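Local coordinates for 3-oxo-tetronate kinase (Haemophilus influenzae, PDB 1YZY), which catalyses the ATP-dependent phosphorylation of 3-oxo-tetronate to 3-oxo-tetronate 4-phosphate, as a member of the four-carbon acid sugar kinase family, at residues A[52-63]-A[92-103]. Residues are numbered along the deposited sequence; the frame is centred on the assembly and turned at random.
Sequences SNPVNEAIEQSL and NIGPVTDALLDE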
ATOM      1  N   SER A  52      10.477   5.221  10.804  1.00 23.63           N
ATOM      2  CA  SER A  52      11.133   5.996  11.852  1.00 24.98           C
ATOM      3  C   SER A  52      11.252   5.314  13.223  1.00 22.41           C
ATOM      4  O   SER A  52      11.366   5.982  14.255  1.00 23.15           O
ATOM      5  CB  SER A  52      10.462   7.366  11.990  1.00 18.94           C
ATOM      6  OG  SER A  52       9.057   7.256  12.150  1.00 27.65           O
ATOM      7  N   ASN A  53      11.223   3.987  13.226  1.00 23.22           N
ATOM      8  CA  ASN A  53      11.359   3.206  14.453  1.00 27.26           C
ATOM      9  C   ASN A  53      12.863   3.104  14.754  1.00 29.26           C
ATOM     10  O   ASN A  53      13.680   3.620  13.995  1.00 32.37           O
ATOM     11  CB  ASN A  53      10.742   1.810  14.255  1.00 25.32           C
ATOM     12  CG  ASN A  53      11.458   1.001  13.192  1.00 27.75           C
ATOM     13  OD1 ASN A  53      12.036   1.556  12.262  1.00 25.77           O
ATOM     14  ND2 ASN A  53      11.432  -0.317  13.333  1.00 25.34           N
ATOM     15  N   PRO A  54      13.245   2.524  15.910  1.00 31.88           N
ATOM     16  CA  PRO A  54      14.682   2.417  16.207  1.00 29.71           C
ATOM     17  C   PRO A  54      15.435   1.772  15.043  1.00 28.40           C
ATOM     18  O   PRO A  54      15.050   0.712  14.549  1.00 28.08           O
ATOM     19  CB  PRO A  54      14.698   1.538  17.453  1.00 29.31           C
ATOM     20  CG  PRO A  54      13.447   1.976  18.160  1.00 26.88           C
ATOM     21  CD  PRO A  54      12.437   2.029  17.041  1.00 22.93           C
ATOM     22  N   VAL A  55      16.547   2.385  14.660  1.00 26.64           N
ATOM     23  CA  VAL A  55      17.333   1.904  13.530  1.00 25.94           C
ATOM     24  C   VAL A  55      17.754   0.431  13.520  1.00 30.67           C
ATOM     25  O   VAL A  55      17.861  -0.166  12.446  1.00 23.45           O
ATOM     26  CB  VAL A  55      18.551   2.829  13.262  1.00 31.25           C
ATOM     27  CG1 VAL A  55      19.476   2.866  14.473  1.00 31.37           C
ATOM     28  CG2 VAL A  55      19.284   2.395  11.990  1.00 26.59           C
ATOM     29  N   ASN A  56      18.018  -0.160  14.685  1.00 29.79           N
ATOM     30  CA  ASN A  56      18.418  -1.569  14.699  1.00 33.41           C
ATOM     31  C   ASN A  56      17.254  -2.525  14.513  1.00 27.72           C
ATOM     32  O   ASN A  56      17.444  -3.686  14.152  1.00 30.54           O
ATOM     33  CB  ASN A  56      19.247  -1.918  15.930  1.00 41.40           C
ATOM     34  CG  ASN A  56      20.738  -1.836  15.654  1.00 49.40           C
ATOM     35  OD1 ASN A  56      21.343  -2.781  15.131  1.00 56.73           O
ATOM     36  ND2 ASN A  56      21.333  -0.685  15.956  1.00 48.88           N
ATOM     37  N   GLU A  57      16.051  -2.035  14.792  1.00 25.36           N
ATOM     38  CA  GLU A  57      14.841  -2.816  14.591  1.00 28.04           C
ATOM     39  C   GLU A  57      14.569  -2.836  13.084  1.00 25.02           C
ATOM     40  O   GLU A  57      14.387  -3.901  12.489  1.00 24.58           O
ATOM     41  CB  GLU A  57      13.664  -2.178  15.325  1.00 32.49           C
ATOM     42  CG  GLU A  57      13.562  -2.565  16.787  1.00 41.30           C
ATOM     43  CD  GLU A  57      12.454  -1.826  17.508  1.00 46.92           C
ATOM     44  OE1 GLU A  57      11.365  -1.636  16.904  1.00 43.29           O
ATOM     45  OE2 GLU A  57      12.688  -1.428  18.675  1.00 43.41           O
ATOM     46  N   ALA A  58      14.569  -1.651  12.476  1.00 24.56           N
ATOM     47  CA  ALA A  58      14.356  -1.503  11.034  1.00 25.73           C
ATOM     48  C   ALA A  58      15.324  -2.398  10.263  1.00 21.43           C
ATOM     49  O   ALA A  58      14.936  -3.078   9.321  1.00 29.48           O
ATOM     50  CB  ALA A  58      14.543  -0.059  10.628  1.00 19.87           C
ATOM     51  N   ILE A  59      16.587  -2.410  10.678  1.00 21.27           N
ATOM     52  CA  ILE A  59      17.589  -3.240  10.026  1.00 22.62           C
ATOM     53  C   ILE A  59      17.277  -4.727  10.184  1.00 22.60           C
ATOM     54  O   ILE A  59      17.365  -5.488   9.215  1.00 24.77           O
ATOM     55  CB  ILE A  59      19.011  -2.937  10.570  1.00 21.26           C
ATOM     56  CG1 ILE A  59      19.412  -1.511  10.194  1.00 24.90           C
ATOM     57  CG2 ILE A  59      20.037  -3.932  10.019  1.00 24.18           C
ATOM     58  CD1 ILE A  59      20.763  -1.086  10.729  1.00 26.25           C
ATOM     59  N   GLU A  60      16.948  -5.151  11.403  1.00 26.01           N
ATOM     60  CA  GLU A  60      16.647  -6.560  11.650  1.00 23.74           C
ATOM     61  C   GLU A  60      15.401  -7.024  10.907  1.00 18.19           C
ATOM     62  O   GLU A  60      15.385  -8.104  10.331  1.00 20.13           O
ATOM     63  CB  GLU A  60      16.498  -6.832  13.147  1.00 28.94           C
ATOM     64  CG  GLU A  60      16.327  -8.316  13.501  1.00 41.73           C
ATOM     65  CD  GLU A  60      17.488  -9.193  13.024  1.00 53.56           C
ATOM     66  OE1 GLU A  60      18.626  -8.683  12.882  1.00 59.78           O
ATOM     67  OE2 GLU A  60      17.262 -10.405  12.798  1.00 54.24           O
ATOM     68  N   GLN A  61      14.357  -6.208  10.943  1.00 15.29           N
ATOM     69  CA  GLN A  61      13.101  -6.517  10.269  1.00 19.98           C
ATOM     70  C   GLN A  61      13.280  -6.619   8.761  1.00 14.68           C
ATOM     71  O   GLN A  61      12.744  -7.531   8.119  1.00 17.13           O
ATOM     72  CB  GLN A  61      12.069  -5.448  10.613  1.00 16.58           C
ATOM     73  CG  GLN A  61      11.775  -5.380  12.112  1.00 23.31           C
ATOM     74  CD  GLN A  61      11.020  -4.128  12.536  1.00 32.62           C
ATOM     75  OE1 GLN A  61      10.683  -3.270  11.717  1.00 32.64           O
ATOM     76  NE2 GLN A  61      10.746  -4.027  13.830  1.00 37.26           N
ATOM     77  N   SER A  62      14.023  -5.666   8.204  1.00 18.52           N
ATOM     78  CA  SER A  62      14.301  -5.616   6.772  1.00 16.71           C
ATOM     79  C   SER A  62      15.069  -6.849   6.326  1.00 21.24           C
ATOM     80  O   SER A  62      14.829  -7.385   5.236  1.00 23.55           O
ATOM     81  CB  SER A  62      15.086  -4.348   6.428  1.00 15.00           C
ATOM     82  OG  SER A  62      14.289  -3.179   6.601  1.00 10.88           O
ATOM     83  N   LEU A  63      16.006  -7.286   7.161  1.00 18.78           N
ATOM     84  CA  LEU A  63      16.801  -8.468   6.872  1.00 19.41           C
ATOM     85  C   LEU A  63      15.961  -9.739   6.970  1.00 20.21           C
ATOM     86  O   LEU A  63      16.263 -10.749   6.329  1.00 25.66           O
ATOM     87  CB  LEU A  63      17.986  -8.538   7.828  1.00 19.87           C
ATOM     88  CG  LEU A  63      19.088  -7.514   7.544  1.00 23.70           C
ATOM     89  CD1 LEU A  63      20.029  -7.391   8.726  1.00 27.85           C
ATOM     90  CD2 LEU A  63      19.835  -7.919   6.285  1.00 26.80           C
ATOM     91  N   ASN A  92      16.614   5.588   8.666  1.00 32.05           N
ATOM     92  CA  ASN A  92      16.799   4.182   8.302  1.00 23.92           C
ATOM     93  C   ASN A  92      16.995   3.865   6.828  1.00 19.45           C
ATOM     94  O   ASN A  92      17.289   2.722   6.481  1.00 15.89           O
ATOM     95  CB  ASN A  92      15.605   3.373   8.806  1.00 20.04           C
ATOM     96  CG  ASN A  92      15.373   3.762  10.268  1.00 16.03           C
ATOM     97  OD1 ASN A  92      16.304   4.148  10.976  1.00 21.74           O
ATOM     98  ND2 ASN A  92      14.125   3.676  10.714  1.00 16.48           N
ATOM     99  N   ILE A  93      16.776   4.837   5.944  1.00 14.77           N
ATOM    100  CA  ILE A  93      16.924   4.558   4.508  1.00 14.91           C
ATOM    101  C   ILE A  93      18.355   4.085   4.227  1.00 16.85           C
ATOM    102  O   ILE A  93      18.563   3.022   3.639  1.00 16.85           O
ATOM    103  CB  ILE A  93      16.574   5.791   3.636  1.00 20.63           C
ATOM    104  CG1 ILE A  93      15.076   6.078   3.725  1.00 10.85           C
ATOM    105  CG2 ILE A  93      16.974   5.564   2.172  1.00 12.48           C
ATOM    106  CD1 ILE A  93      14.680   7.382   3.075  1.00 14.99           C
ATOM    107  N   GLY A  94      19.331   4.859   4.698  1.00 14.73           N
ATOM    108  CA  GLY A  94      20.734   4.518   4.507  1.00 16.49           C
ATOM    109  C   GLY A  94      21.163   3.250   5.219  1.00 11.84           C
ATOM    110  O   GLY A  94      21.806   2.383   4.621  1.00 19.46           O
ATOM    111  N   PRO A  95      20.903   3.152   6.531  1.00 14.63           N
ATOM    112  CA  PRO A  95      21.273   1.956   7.296  1.00 13.29           C
ATOM    113  C   PRO A  95      20.701   0.669   6.687  1.00 17.20           C
ATOM    114  O   PRO A  95      21.400  -0.342   6.587  1.00 17.17           O
ATOM    115  CB  PRO A  95      20.656   2.242   8.656  1.00 13.31           C
ATOM    116  CG  PRO A  95      20.829   3.748   8.774  1.00 12.76           C
ATOM    117  CD  PRO A  95      20.388   4.212   7.422  1.00 15.39           C
ATOM    118  N   VAL A  96      19.420   0.707   6.315  1.00 14.33           N
ATOM    119  CA  VAL A  96      18.753  -0.451   5.725  1.00 16.48           C
ATOM    120  C   VAL A  96      19.347  -0.813   4.376  1.00 18.51           C
ATOM    121  O   VAL A  96      19.520  -1.994   4.077  1.00 23.90           O
ATOM    122  CB  VAL A  96      17.223  -0.230   5.592  1.00 18.75           C
ATOM    123  CG1 VAL A  96      16.576  -1.404   4.899  1.00 12.83           C
ATOM    124  CG2 VAL A  96      16.600  -0.063   6.965  1.00 19.10           C
ATOM    125  N   THR A  97      19.636   0.193   3.555  1.00 16.61           N
ATOM    126  CA  THR A  97      20.224  -0.050   2.239  1.00 14.31           C
ATOM    127  C   THR A  97      21.573  -0.741   2.421  1.00 14.89           C
ATOM    128  O   THR A  97      21.886  -1.726   1.741  1.00 14.70           O
ATOM    129  CB  THR A  97      20.412   1.282   1.439  1.00 18.84           C
ATOM    130  OG1 THR A  97      19.138   1.885   1.202  1.00 22.32           O
ATOM    131  CG2 THR A  97      21.076   1.030   0.093  1.00  8.61           C
ATOM    132  N   ASP A  98      22.360  -0.238   3.365  1.00 15.87           N
ATOM    133  CA  ASP A  98      23.674  -0.807   3.642  1.00 19.86           C
ATOM    134  C   ASP A  98      23.597  -2.234   4.152  1.00 21.88           C
ATOM    135  O   ASP A  98      24.402  -3.078   3.761  1.00 14.80           O
ATOM    136  CB  ASP A  98      24.421   0.065   4.634  1.00 12.54           C
ATOM    137  CG  ASP A  98      24.969   1.299   3.953  1.00 21.70           C
ATOM    138  OD1 ASP A  98      25.341   1.196   2.764  1.00 20.86           O
ATOM    139  OD2 ASP A  98      25.025   2.364   4.601  1.00 19.76           O
ATOM    140  N   ALA A  99      22.661  -2.486   5.060  1.00 19.30           N
ATOM    141  CA  ALA A  99      22.480  -3.821   5.616  1.00 17.84           C
ATOM    142  C   ALA A  99      22.093  -4.782   4.498  1.00 20.01           C
ATOM    143  O   ALA A  99      22.601  -5.900   4.431  1.00 18.35           O
ATOM    144  CB  ALA A  99      21.409  -3.792   6.691  1.00 14.99           C
ATOM    145  N   LEU A 100      21.199  -4.331   3.620  1.00 16.39           N
ATOM    146  CA  LEU A 100      20.744  -5.134   2.492  1.00 15.60           C
ATOM    147  C   LEU A 100      21.877  -5.404   1.520  1.00 19.55           C
ATOM    148  O   LEU A 100      22.022  -6.525   1.018  1.00 18.19           O
ATOM    149  CB  LEU A 100      19.584  -4.441   1.772  1.00 18.24           C
ATOM    150  CG  LEU A 100      18.288  -4.281   2.579  1.00 19.45           C
ATOM    151  CD1 LEU A 100      17.209  -3.580   1.751  1.00 12.09           C
ATOM    152  CD2 LEU A 100      17.808  -5.642   3.041  1.00 16.40           C
ATOM    153  N   LEU A 101      22.661  -4.366   1.229  1.00 17.17           N
ATOM    154  CA  LEU A 101      23.801  -4.496   0.325  1.00 22.09           C
ATOM    155  C   LEU A 101      24.795  -5.499   0.881  1.00 21.04           C
ATOM    156  O   LEU A 101      25.303  -6.351   0.155  1.00 16.94           O
ATOM    157  CB  LEU A 101      24.485  -3.141   0.116  1.00 19.77           C
ATOM    158  CG  LEU A 101      23.846  -2.206  -0.915  1.00 23.27           C
ATOM    159  CD1 LEU A 101      24.490  -0.840  -0.839  1.00 26.31           C
ATOM    160  CD2 LEU A 101      23.979  -2.797  -2.317  1.00 21.99           C
ATOM    161  N   ASP A 102      25.065  -5.388   2.177  1.00 18.39           N
ATOM    162  CA  ASP A 102      25.986  -6.298   2.844  1.00 27.68           C
ATOM    163  C   ASP A 102      25.524  -7.748   2.752  1.00 28.16           C
ATOM    164  O   ASP A 102      26.293  -8.635   2.370  1.00 26.37           O
ATOM    165  CB  ASP A 102      26.136  -5.911   4.313  1.00 24.86           C
ATOM    166  CG  ASP A 102      26.933  -4.641   4.498  1.00 25.43           C
ATOM    167  OD1 ASP A 102      27.781  -4.332   3.630  1.00 27.13           O
ATOM    168  OD2 ASP A 102      26.718  -3.959   5.519  1.00 31.23           O
ATOM    169  N   GLU A 103      24.284  -7.986   3.159  1.00 28.40           N
ATOM    170  CA  GLU A 103      23.719  -9.326   3.128  1.00 27.31           C
ATOM    171  C   GLU A 103      23.786  -9.930   1.735  1.00 29.80           C
ATOM    172  O   GLU A 103      24.050 -11.127   1.576  1.00 29.29           O
ATOM    173  CB  GLU A 103      22.271  -9.290   3.629  1.00 28.50           C
ATOM    174  CG  GLU A 103      21.491 -10.586   3.463  1.00 28.86           C
ATOM    175  CD  GLU A 103      22.095 -11.779   4.189  1.00 31.86           C
ATOM    176  OE1 GLU A 103      22.663 -11.597   5.287  1.00 23.00           O
ATOM    177  OE2 GLU A 103      21.991 -12.910   3.655  1.00 39.05           O
TER
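Asn92, near the start of the second helix, reaches toward the loop that leads into helix 55-63. Its ND2 gives a weak hydrogen bond to Asn53 O (3.3 Å) and another weak one to Ser50 O. Asn53 OD1 also lies near ND2, but the angle is poor for a bond, and the two amide planes stand 75° apart. The CB of Ala58 packs 3.9 Å from Asn92 CG, while OD1 of the same amide rests against the CB of Val55.

Beyond this polar end the two helices, at 38° to each other, pack through apolar side chains. With Val55 CG1 between the backbone N and the carbonyl carbon (chi1 61°), CG2 is left anti to N and meets Pro95 CB at 3.6 Å, the two side chains at about a right angle. Ile59 reaches the other helix with both branches: CD1 touches Pro95 CB, while CG2 sits 3.6 Å from Ala99 CB. On the inner side Ser62 OG donates a 2.8 Å hydrogen bond to Ala58 O; it and Ser62 N reach that carbonyl from opposite faces of its plane, so two donors share the oxygen. Val96 CG1 lies 3.4 Å from Ser62 OG, and Val96 itself packs on Phe79 of strand 77-80. Leu63 CD2 closes the far end against Glu103 CB.

The contact thus joins neighbouring helices of the sugar-binding N-terminal domain, away from the annotated ATP sites. With Ser62 OG bonded within its own helix, it can lie among methyl groups, and cohesion between the helices comes mainly from apolar packing, with one weak amide bond at their N-terminal ends.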